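Local coordinates for terminal oxygenase component of carbazole 1,9a-dioxygenase (Nocardioides aromaticivorans, PDB 3GCF) that catalyses the dioxygenation of carbazole as the terminal oxygenase of a Rieske non-haem iron system, using a [2Fe-2S] cluster and a mononuclear iron, at the interface of chains A and B. Numbering follows the deposited sequence. Chains: chain A/B, Terminal oxygenase component of carbazole 1,9a-dioxygenase.

Contact 1: the interface of chains A and B. Residues chain A 191, 194, 251; chain B 87, 89, 114.
A:Phe191 and A:Leu251 of the catalytic part of one subunit pack against B:Leu87, B:Phe89 and B:Leu114 of its neighbour's Rieske domain, in a patch of the head-to-tail interface expected of a homotrimeric ring hydroxylase.

The contacts across are apolar. A:Phe191 points its ring outward with CG anti to the backbone N (chi1 169°), which brings the far rim to the partner. Its tip carbon CZ lies 3.7 Å from the methyl CD1 of B:Leu114, and the two side chains meet at a slant. On the neighbouring rim position CE2 meets the B:Leu87 methyl CD1, tip to tip, at 4.1 Å. A:Leu251, on strand 248-252, comes at about a right angle to B:Phe89 and spreads both methyls over the end of that ring: CD1 is 3.7 Å from CE1 of B:Phe89, while CD2 sits against CZ.

A charged group, the guanidinium of A:Arg194, borders this apolar patch, and no hydrogen bond crosses here. The A:Arg194 chain is extended from CG to NE and presents its guanidinium NH2 end-on to B:Leu87, 3.7 Å from CD1. Within chain A the same guanidinium lies against the A:Phe191 ring, its NH1 3.6 Å above the plane and over the ring centre, which would limit rotation of both groups.

Polar bonding stays inside chain A. A:Arg194 NH1 donates to the backbone carbonyl O of A:Phe191 at 3.0 Å, with 160° at the hydrogen; the oxygen lies in the guanidinium plane, while NH1 stands above the carbonyl plane, 50° out of it.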
ATOM      1  N   PHE A 191     -19.501 -25.197  10.538  1.00  9.68           N
ATOM      2  CA  PHE A 191     -20.558 -25.162   9.538  1.00  9.73           C
ATOM      3  C   PHE A 191     -19.888 -24.907   8.179  1.00 11.04           C
ATOM      4  O   PHE A 191     -20.192 -25.574   7.191  1.00 12.45           O
ATOM      5  CB  PHE A 191     -21.524 -24.016   9.877  1.00  9.26           C
ATOM      6  CG  PHE A 191     -22.514 -23.692   8.788  1.00  9.70           C
ATOM      7  CD1 PHE A 191     -23.507 -24.599   8.432  1.00 10.55           C
ATOM      8  CD2 PHE A 191     -22.467 -22.460   8.136  1.00 12.04           C
ATOM      9  CE1 PHE A 191     -24.443 -24.285   7.441  1.00 11.44           C
ATOM     10  CE2 PHE A 191     -23.401 -22.132   7.139  1.00 11.62           C
ATOM     11  CZ  PHE A 191     -24.390 -23.048   6.793  1.00 11.31           C
ATOM     12  N   ARG A 194     -18.418 -27.919   6.093  1.00 12.48           N
ATOM     13  CA  ARG A 194     -19.310 -28.987   5.633  1.00 11.82           C
ATOM     14  C   ARG A 194     -19.047 -29.543   4.236  1.00 12.01           C
ATOM     15  O   ARG A 194     -19.310 -30.722   3.977  1.00 12.91           O
ATOM     16  CB  ARG A 194     -20.775 -28.525   5.730  1.00 10.69           C
ATOM     17  CG  ARG A 194     -21.153 -27.434   4.737  1.00 11.34           C
ATOM     18  CD  ARG A 194     -22.546 -26.876   5.003  1.00 11.40           C
ATOM     19  NE  ARG A 194     -22.924 -25.887   4.000  1.00 10.29           N
ATOM     20  CZ  ARG A 194     -22.404 -24.668   3.907  1.00 10.86           C
ATOM     21  NH1 ARG A 194     -21.479 -24.267   4.770  1.00 12.51           N
ATOM     22  NH2 ARG A 194     -22.790 -23.860   2.931  1.00  7.93           N
ATOM     23  N   LEU A 251     -30.520 -28.504   5.036  1.00 17.94           N
ATOM     24  CA  LEU A 251     -29.198 -29.103   4.913  1.00 18.63           C
ATOM     25  C   LEU A 251     -29.066 -30.251   5.911  1.00 17.74           C
ATOM     26  O   LEU A 251     -29.554 -30.158   7.030  1.00 17.02           O
ATOM     27  CB  LEU A 251     -28.146 -28.032   5.217  1.00 21.37           C
ATOM     28  CG  LEU A 251     -26.998 -27.668   4.271  1.00 25.93           C
ATOM     29  CD1 LEU A 251     -27.470 -27.499   2.834  1.00 24.70           C
ATOM     30  CD2 LEU A 251     -26.374 -26.367   4.782  1.00 27.04           C
TER
ATOM     31  N   LEU B  87     -24.971 -16.879   1.122  1.00 13.36           N
ATOM     32  CA  LEU B  87     -25.816 -18.059   1.137  1.00 11.94           C
ATOM     33  C   LEU B  87     -27.288 -17.735   1.316  1.00 11.87           C
ATOM     34  O   LEU B  87     -27.656 -16.794   2.021  1.00 12.19           O
ATOM     35  CB  LEU B  87     -25.376 -19.005   2.259  1.00 11.43           C
ATOM     36  CG  LEU B  87     -23.953 -19.566   2.229  1.00 11.38           C
ATOM     37  CD1 LEU B  87     -23.694 -20.342   3.510  1.00  9.74           C
ATOM     38  CD2 LEU B  87     -23.771 -20.472   1.012  1.00 11.29           C
ATOM     39  N   PHE B  89     -30.903 -20.123   1.771  1.00 16.15           N
ATOM     40  CA  PHE B  89     -31.557 -21.424   1.817  1.00 16.24           C
ATOM     41  C   PHE B  89     -33.066 -21.278   1.778  1.00 17.17           C
ATOM     42  O   PHE B  89     -33.799 -22.264   1.777  1.00 19.92           O
ATOM     43  CB  PHE B  89     -31.115 -22.175   3.066  1.00 14.26           C
ATOM     44  CG  PHE B  89     -29.657 -22.522   3.064  1.00 13.81           C
ATOM     45  CD1 PHE B  89     -29.176 -23.535   2.242  1.00 13.29           C
ATOM     46  CD2 PHE B  89     -28.758 -21.815   3.856  1.00 10.42           C
ATOM     47  CE1 PHE B  89     -27.819 -23.840   2.207  1.00 14.90           C
ATOM     48  CE2 PHE B  89     -27.401 -22.112   3.827  1.00 12.32           C
ATOM     49  CZ  PHE B  89     -26.930 -23.126   3.002  1.00 12.95           C
ATOM     50  N   LEU B 114     -28.583 -21.671  11.940  1.00 11.68           N
ATOM     51  CA  LEU B 114     -28.416 -23.012  11.397  1.00 10.85           C
ATOM     52  C   LEU B 114     -27.571 -23.955  12.250  1.00 11.80           C
ATOM     53  O   LEU B 114     -27.770 -25.169  12.208  1.00 11.19           O
ATOM     54  CB  LEU B 114     -27.810 -22.917   9.996  1.00 11.17           C
ATOM     55  CG  LEU B 114     -28.593 -22.056   8.998  1.00 12.56           C
ATOM     56  CD1 LEU B 114     -27.864 -22.042   7.662  1.00  9.16           C
ATOM     57  CD2 LEU B 114     -30.010 -22.608   8.836  1.00  9.39           C
TER

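Contact 2: the interface of chains A and B. Residues chain A 188-189, 191, 208, 360; chain B 98-100, 115.
The B:Tyr98 ring has B:His99 CE1 over one face, 3.2 Å above the plane and offset toward the rim; on the same side, but out past the rim, lies the A:His189 CB methylene, 3.6 Å from B:Tyr98 CE1. B:His99 is a ligand of the [2Fe-2S] cluster in the Cys-X-X-His half of the Rieske motif, and A:His189 binds the mononuclear iron of its own chain, so a ligand of one subunit's cluster meets a ligand of the next subunit's iron. The B:His99 imidazole presents its CD2-NE2 side to chain A: CD2 lies 3.5 Å from A:His189 CA, and NE2 packs near the same residue's CB. The imidazole nitrogens A:His189 ND1 and B:His99 NE2 are 5.8 Å apart and do not touch.

A:Thr188 comes across B:His99 at about a right angle. Its hydroxyl OG1, placed between the backbone N and the carbonyl carbon (chi1 61°), reaches 3.2 Å from the ring carbon CD2 of B:His99, a close polar-to-carbon approach that is not a hydrogen bond.

B:Thr115 packs between the backbone of B:His99 and chain A. Its hydroxyl OG1 turns back into chain B and donates to the backbone O of B:His99 at 2.7 Å, tilted 23° from the carbonyl plane. The methyl CG2 points into chain A, against the methylene CB of A:Phe191 at 3.5 Å and near the backbone oxygens of A:Thr188 and A:Tyr208. A glycine in place of B:Thr115 would probably leave the B:His99 carbonyl without this donor and open a gap beside A:Phe191 and A:Thr188.

Farther along, the ring of A:Phe191 lies by the B:Gly100 backbone, its CE2 4.0 Å from the glycine CA.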
ATOM      1  N   THR A 188     -18.967 -23.875  16.622  1.00 10.21           N
ATOM      2  CA  THR A 188     -20.033 -23.813  15.627  1.00 11.25           C
ATOM      3  C   THR A 188     -19.569 -23.278  14.266  1.00 11.33           C
ATOM      4  O   THR A 188     -20.331 -23.291  13.302  1.00 11.10           O
ATOM      5  CB  THR A 188     -21.245 -22.979  16.127  1.00 10.45           C
ATOM      6  OG1 THR A 188     -20.840 -21.630  16.394  1.00 11.44           O
ATOM      7  CG2 THR A 188     -21.818 -23.597  17.392  1.00  6.78           C
ATOM      8  N   HIS A 189     -18.321 -22.827  14.175  1.00  9.79           N
ATOM      9  CA  HIS A 189     -17.818 -22.320  12.902  1.00  9.90           C
ATOM     10  C   HIS A 189     -17.634 -23.470  11.903  1.00 10.59           C
ATOM     11  O   HIS A 189     -17.496 -23.238  10.700  1.00 11.29           O
ATOM     12  CB  HIS A 189     -16.467 -21.608  13.087  1.00  8.39           C
ATOM     13  CG  HIS A 189     -15.280 -22.508  12.905  1.00  8.86           C
ATOM     14  ND1 HIS A 189     -14.867 -23.404  13.869  1.00  7.35           N
ATOM     15  CD2 HIS A 189     -14.450 -22.684  11.848  1.00  7.15           C
ATOM     16  CE1 HIS A 189     -13.832 -24.091  13.413  1.00  7.13           C
ATOM     17  NE2 HIS A 189     -13.561 -23.673  12.189  1.00  7.40           N
ATOM     18  N   PHE A 191     -19.501 -25.197  10.538  1.00  9.68           N
ATOM     19  CA  PHE A 191     -20.558 -25.162   9.538  1.00  9.73           C
ATOM     20  C   PHE A 191     -19.888 -24.907   8.179  1.00 11.04           C
ATOM     21  O   PHE A 191     -20.192 -25.574   7.191  1.00 12.45           O
ATOM     22  CB  PHE A 191     -21.524 -24.016   9.877  1.00  9.26           C
ATOM     23  CG  PHE A 191     -22.514 -23.692   8.788  1.00  9.70           C
ATOM     24  CD1 PHE A 191     -23.507 -24.599   8.432  1.00 10.55           C
ATOM     25  CD2 PHE A 191     -22.467 -22.460   8.136  1.00 12.04           C
ATOM     26  CE1 PHE A 191     -24.443 -24.285   7.441  1.00 11.44           C
ATOM     27  CE2 PHE A 191     -23.401 -22.132   7.139  1.00 11.62           C
ATOM     28  CZ  PHE A 191     -24.390 -23.048   6.793  1.00 11.31           C
ATOM     29  N   TYR A 208     -22.627 -29.869  11.827  1.00  8.91           N
ATOM     30  CA  TYR A 208     -22.544 -28.476  11.415  1.00 10.69           C
ATOM     31  C   TYR A 208     -22.124 -27.612  12.600  1.00 11.38           C
ATOM     32  O   TYR A 208     -21.740 -26.453  12.436  1.00 10.75           O
ATOM     33  CB  TYR A 208     -23.895 -27.989  10.880  1.00 11.69           C
ATOM     34  CG  TYR A 208     -24.332 -28.677   9.609  1.00 14.08           C
ATOM     35  CD1 TYR A 208     -23.419 -28.937   8.588  1.00 14.97           C
ATOM     36  CD2 TYR A 208     -25.659 -29.054   9.416  1.00 14.60           C
ATOM     37  CE1 TYR A 208     -23.812 -29.553   7.406  1.00 14.84           C
ATOM     38  CE2 TYR A 208     -26.065 -29.676   8.230  1.00 17.37           C
ATOM     39  CZ  TYR A 208     -25.131 -29.923   7.231  1.00 16.36           C
ATOM     40  OH  TYR A 208     -25.503 -30.559   6.069  1.00 16.43           O
ATOM     41  N   PHE A 360     -23.097 -15.487  21.073  1.00 13.17           N
ATOM     42  CA  PHE A 360     -24.219 -16.330  21.462  1.00 11.36           C
ATOM     43  C   PHE A 360     -23.654 -17.482  22.303  1.00 11.20           C
ATOM     44  O   PHE A 360     -22.443 -17.696  22.318  1.00 11.62           O
ATOM     45  CB  PHE A 360     -25.056 -16.767  20.232  1.00 11.38           C
ATOM     46  CG  PHE A 360     -24.414 -17.795  19.335  1.00 10.88           C
ATOM     47  CD1 PHE A 360     -23.112 -17.643  18.867  1.00 10.17           C
ATOM     48  CD2 PHE A 360     -25.167 -18.880  18.880  1.00 11.05           C
ATOM     49  CE1 PHE A 360     -22.569 -18.557  17.953  1.00  8.45           C
ATOM     50  CE2 PHE A 360     -24.634 -19.798  17.967  1.00  9.39           C
ATOM     51  CZ  PHE A 360     -23.333 -19.630  17.502  1.00  9.60           C
TER
ATOM     52  N   TYR B  98     -20.382 -18.257   8.013  1.00  7.43           N
ATOM     53  CA  TYR B  98     -19.534 -18.632   9.138  1.00  8.13           C
ATOM     54  C   TYR B  98     -20.169 -19.534  10.198  1.00  8.99           C
ATOM     55  O   TYR B  98     -19.683 -20.646  10.416  1.00  7.10           O
ATOM     56  CB  TYR B  98     -18.957 -17.359   9.779  1.00  7.35           C
ATOM     57  CG  TYR B  98     -17.602 -17.535  10.437  1.00  8.84           C
ATOM     58  CD1 TYR B  98     -16.854 -18.706  10.259  1.00  7.47           C
ATOM     59  CD2 TYR B  98     -17.084 -16.546  11.276  1.00  9.95           C
ATOM     60  CE1 TYR B  98     -15.630 -18.884  10.910  1.00  6.65           C
ATOM     61  CE2 TYR B  98     -15.867 -16.715  11.929  1.00 10.59           C
ATOM     62  CZ  TYR B  98     -15.146 -17.888  11.746  1.00 10.58           C
ATOM     63  OH  TYR B  98     -13.962 -18.073  12.437  1.00 12.41           O
ATOM     64  N   HIS B  99     -21.231 -19.069  10.859  1.00  8.74           N
ATOM     65  CA  HIS B  99     -21.909 -19.872  11.881  1.00  7.71           C
ATOM     66  C   HIS B  99     -23.391 -20.046  11.560  1.00 10.20           C
ATOM     67  O   HIS B  99     -24.178 -20.453  12.422  1.00  7.53           O
ATOM     68  CB  HIS B  99     -21.794 -19.241  13.277  1.00  7.58           C
ATOM     69  CG  HIS B  99     -20.395 -18.895  13.680  1.00  7.44           C
ATOM     70  ND1 HIS B  99     -19.801 -17.695  13.351  1.00  6.53           N
ATOM     71  CD2 HIS B  99     -19.473 -19.589  14.389  1.00  5.59           C
ATOM     72  CE1 HIS B  99     -18.575 -17.665  13.843  1.00  7.97           C
ATOM     73  NE2 HIS B  99     -18.351 -18.803  14.477  1.00  7.60           N
ATOM     74  N   GLY B 100     -23.775 -19.713  10.332  1.00 10.92           N
ATOM     75  CA  GLY B 100     -25.159 -19.878   9.922  1.00 10.80           C
ATOM     76  C   GLY B 100     -26.228 -18.927  10.439  1.00 10.19           C
ATOM     77  O   GLY B 100     -27.414 -19.233  10.325  1.00  9.74           O
ATOM     78  N   THR B 115     -26.632 -23.404  13.013  1.00  8.29           N
ATOM     79  CA  THR B 115     -25.755 -24.223  13.845  1.00  9.37           C
ATOM     80  C   THR B 115     -26.273 -24.393  15.271  1.00 11.14           C
ATOM     81  O   THR B 115     -25.691 -25.124  16.066  1.00 11.90           O
ATOM     82  CB  THR B 115     -24.343 -23.616  13.939  1.00  8.79           C
ATOM     83  OG1 THR B 115     -24.431 -22.280  14.460  1.00  7.27           O
ATOM     84  CG2 THR B 115     -23.672 -23.596  12.566  1.00  6.53           C
TER

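Contact 1 and contact 2 are adjoining patches of one A-B interface, with the centres of their C-alpha atoms about 8 Å apart. A:Phe191, on the 3-10 helix 189-193, belongs to both, and the same short helix carries the iron ligand A:His189. Chain B contributes consecutive residues, B:Leu114 to contact 1 and B:Thr115 to contact 2. The apolar patch therefore borders the metal-ligand patch and is likely to help hold the Rieske cluster of one subunit close to the mononuclear iron of the next, as electron transfer between subunits of the trimer requires.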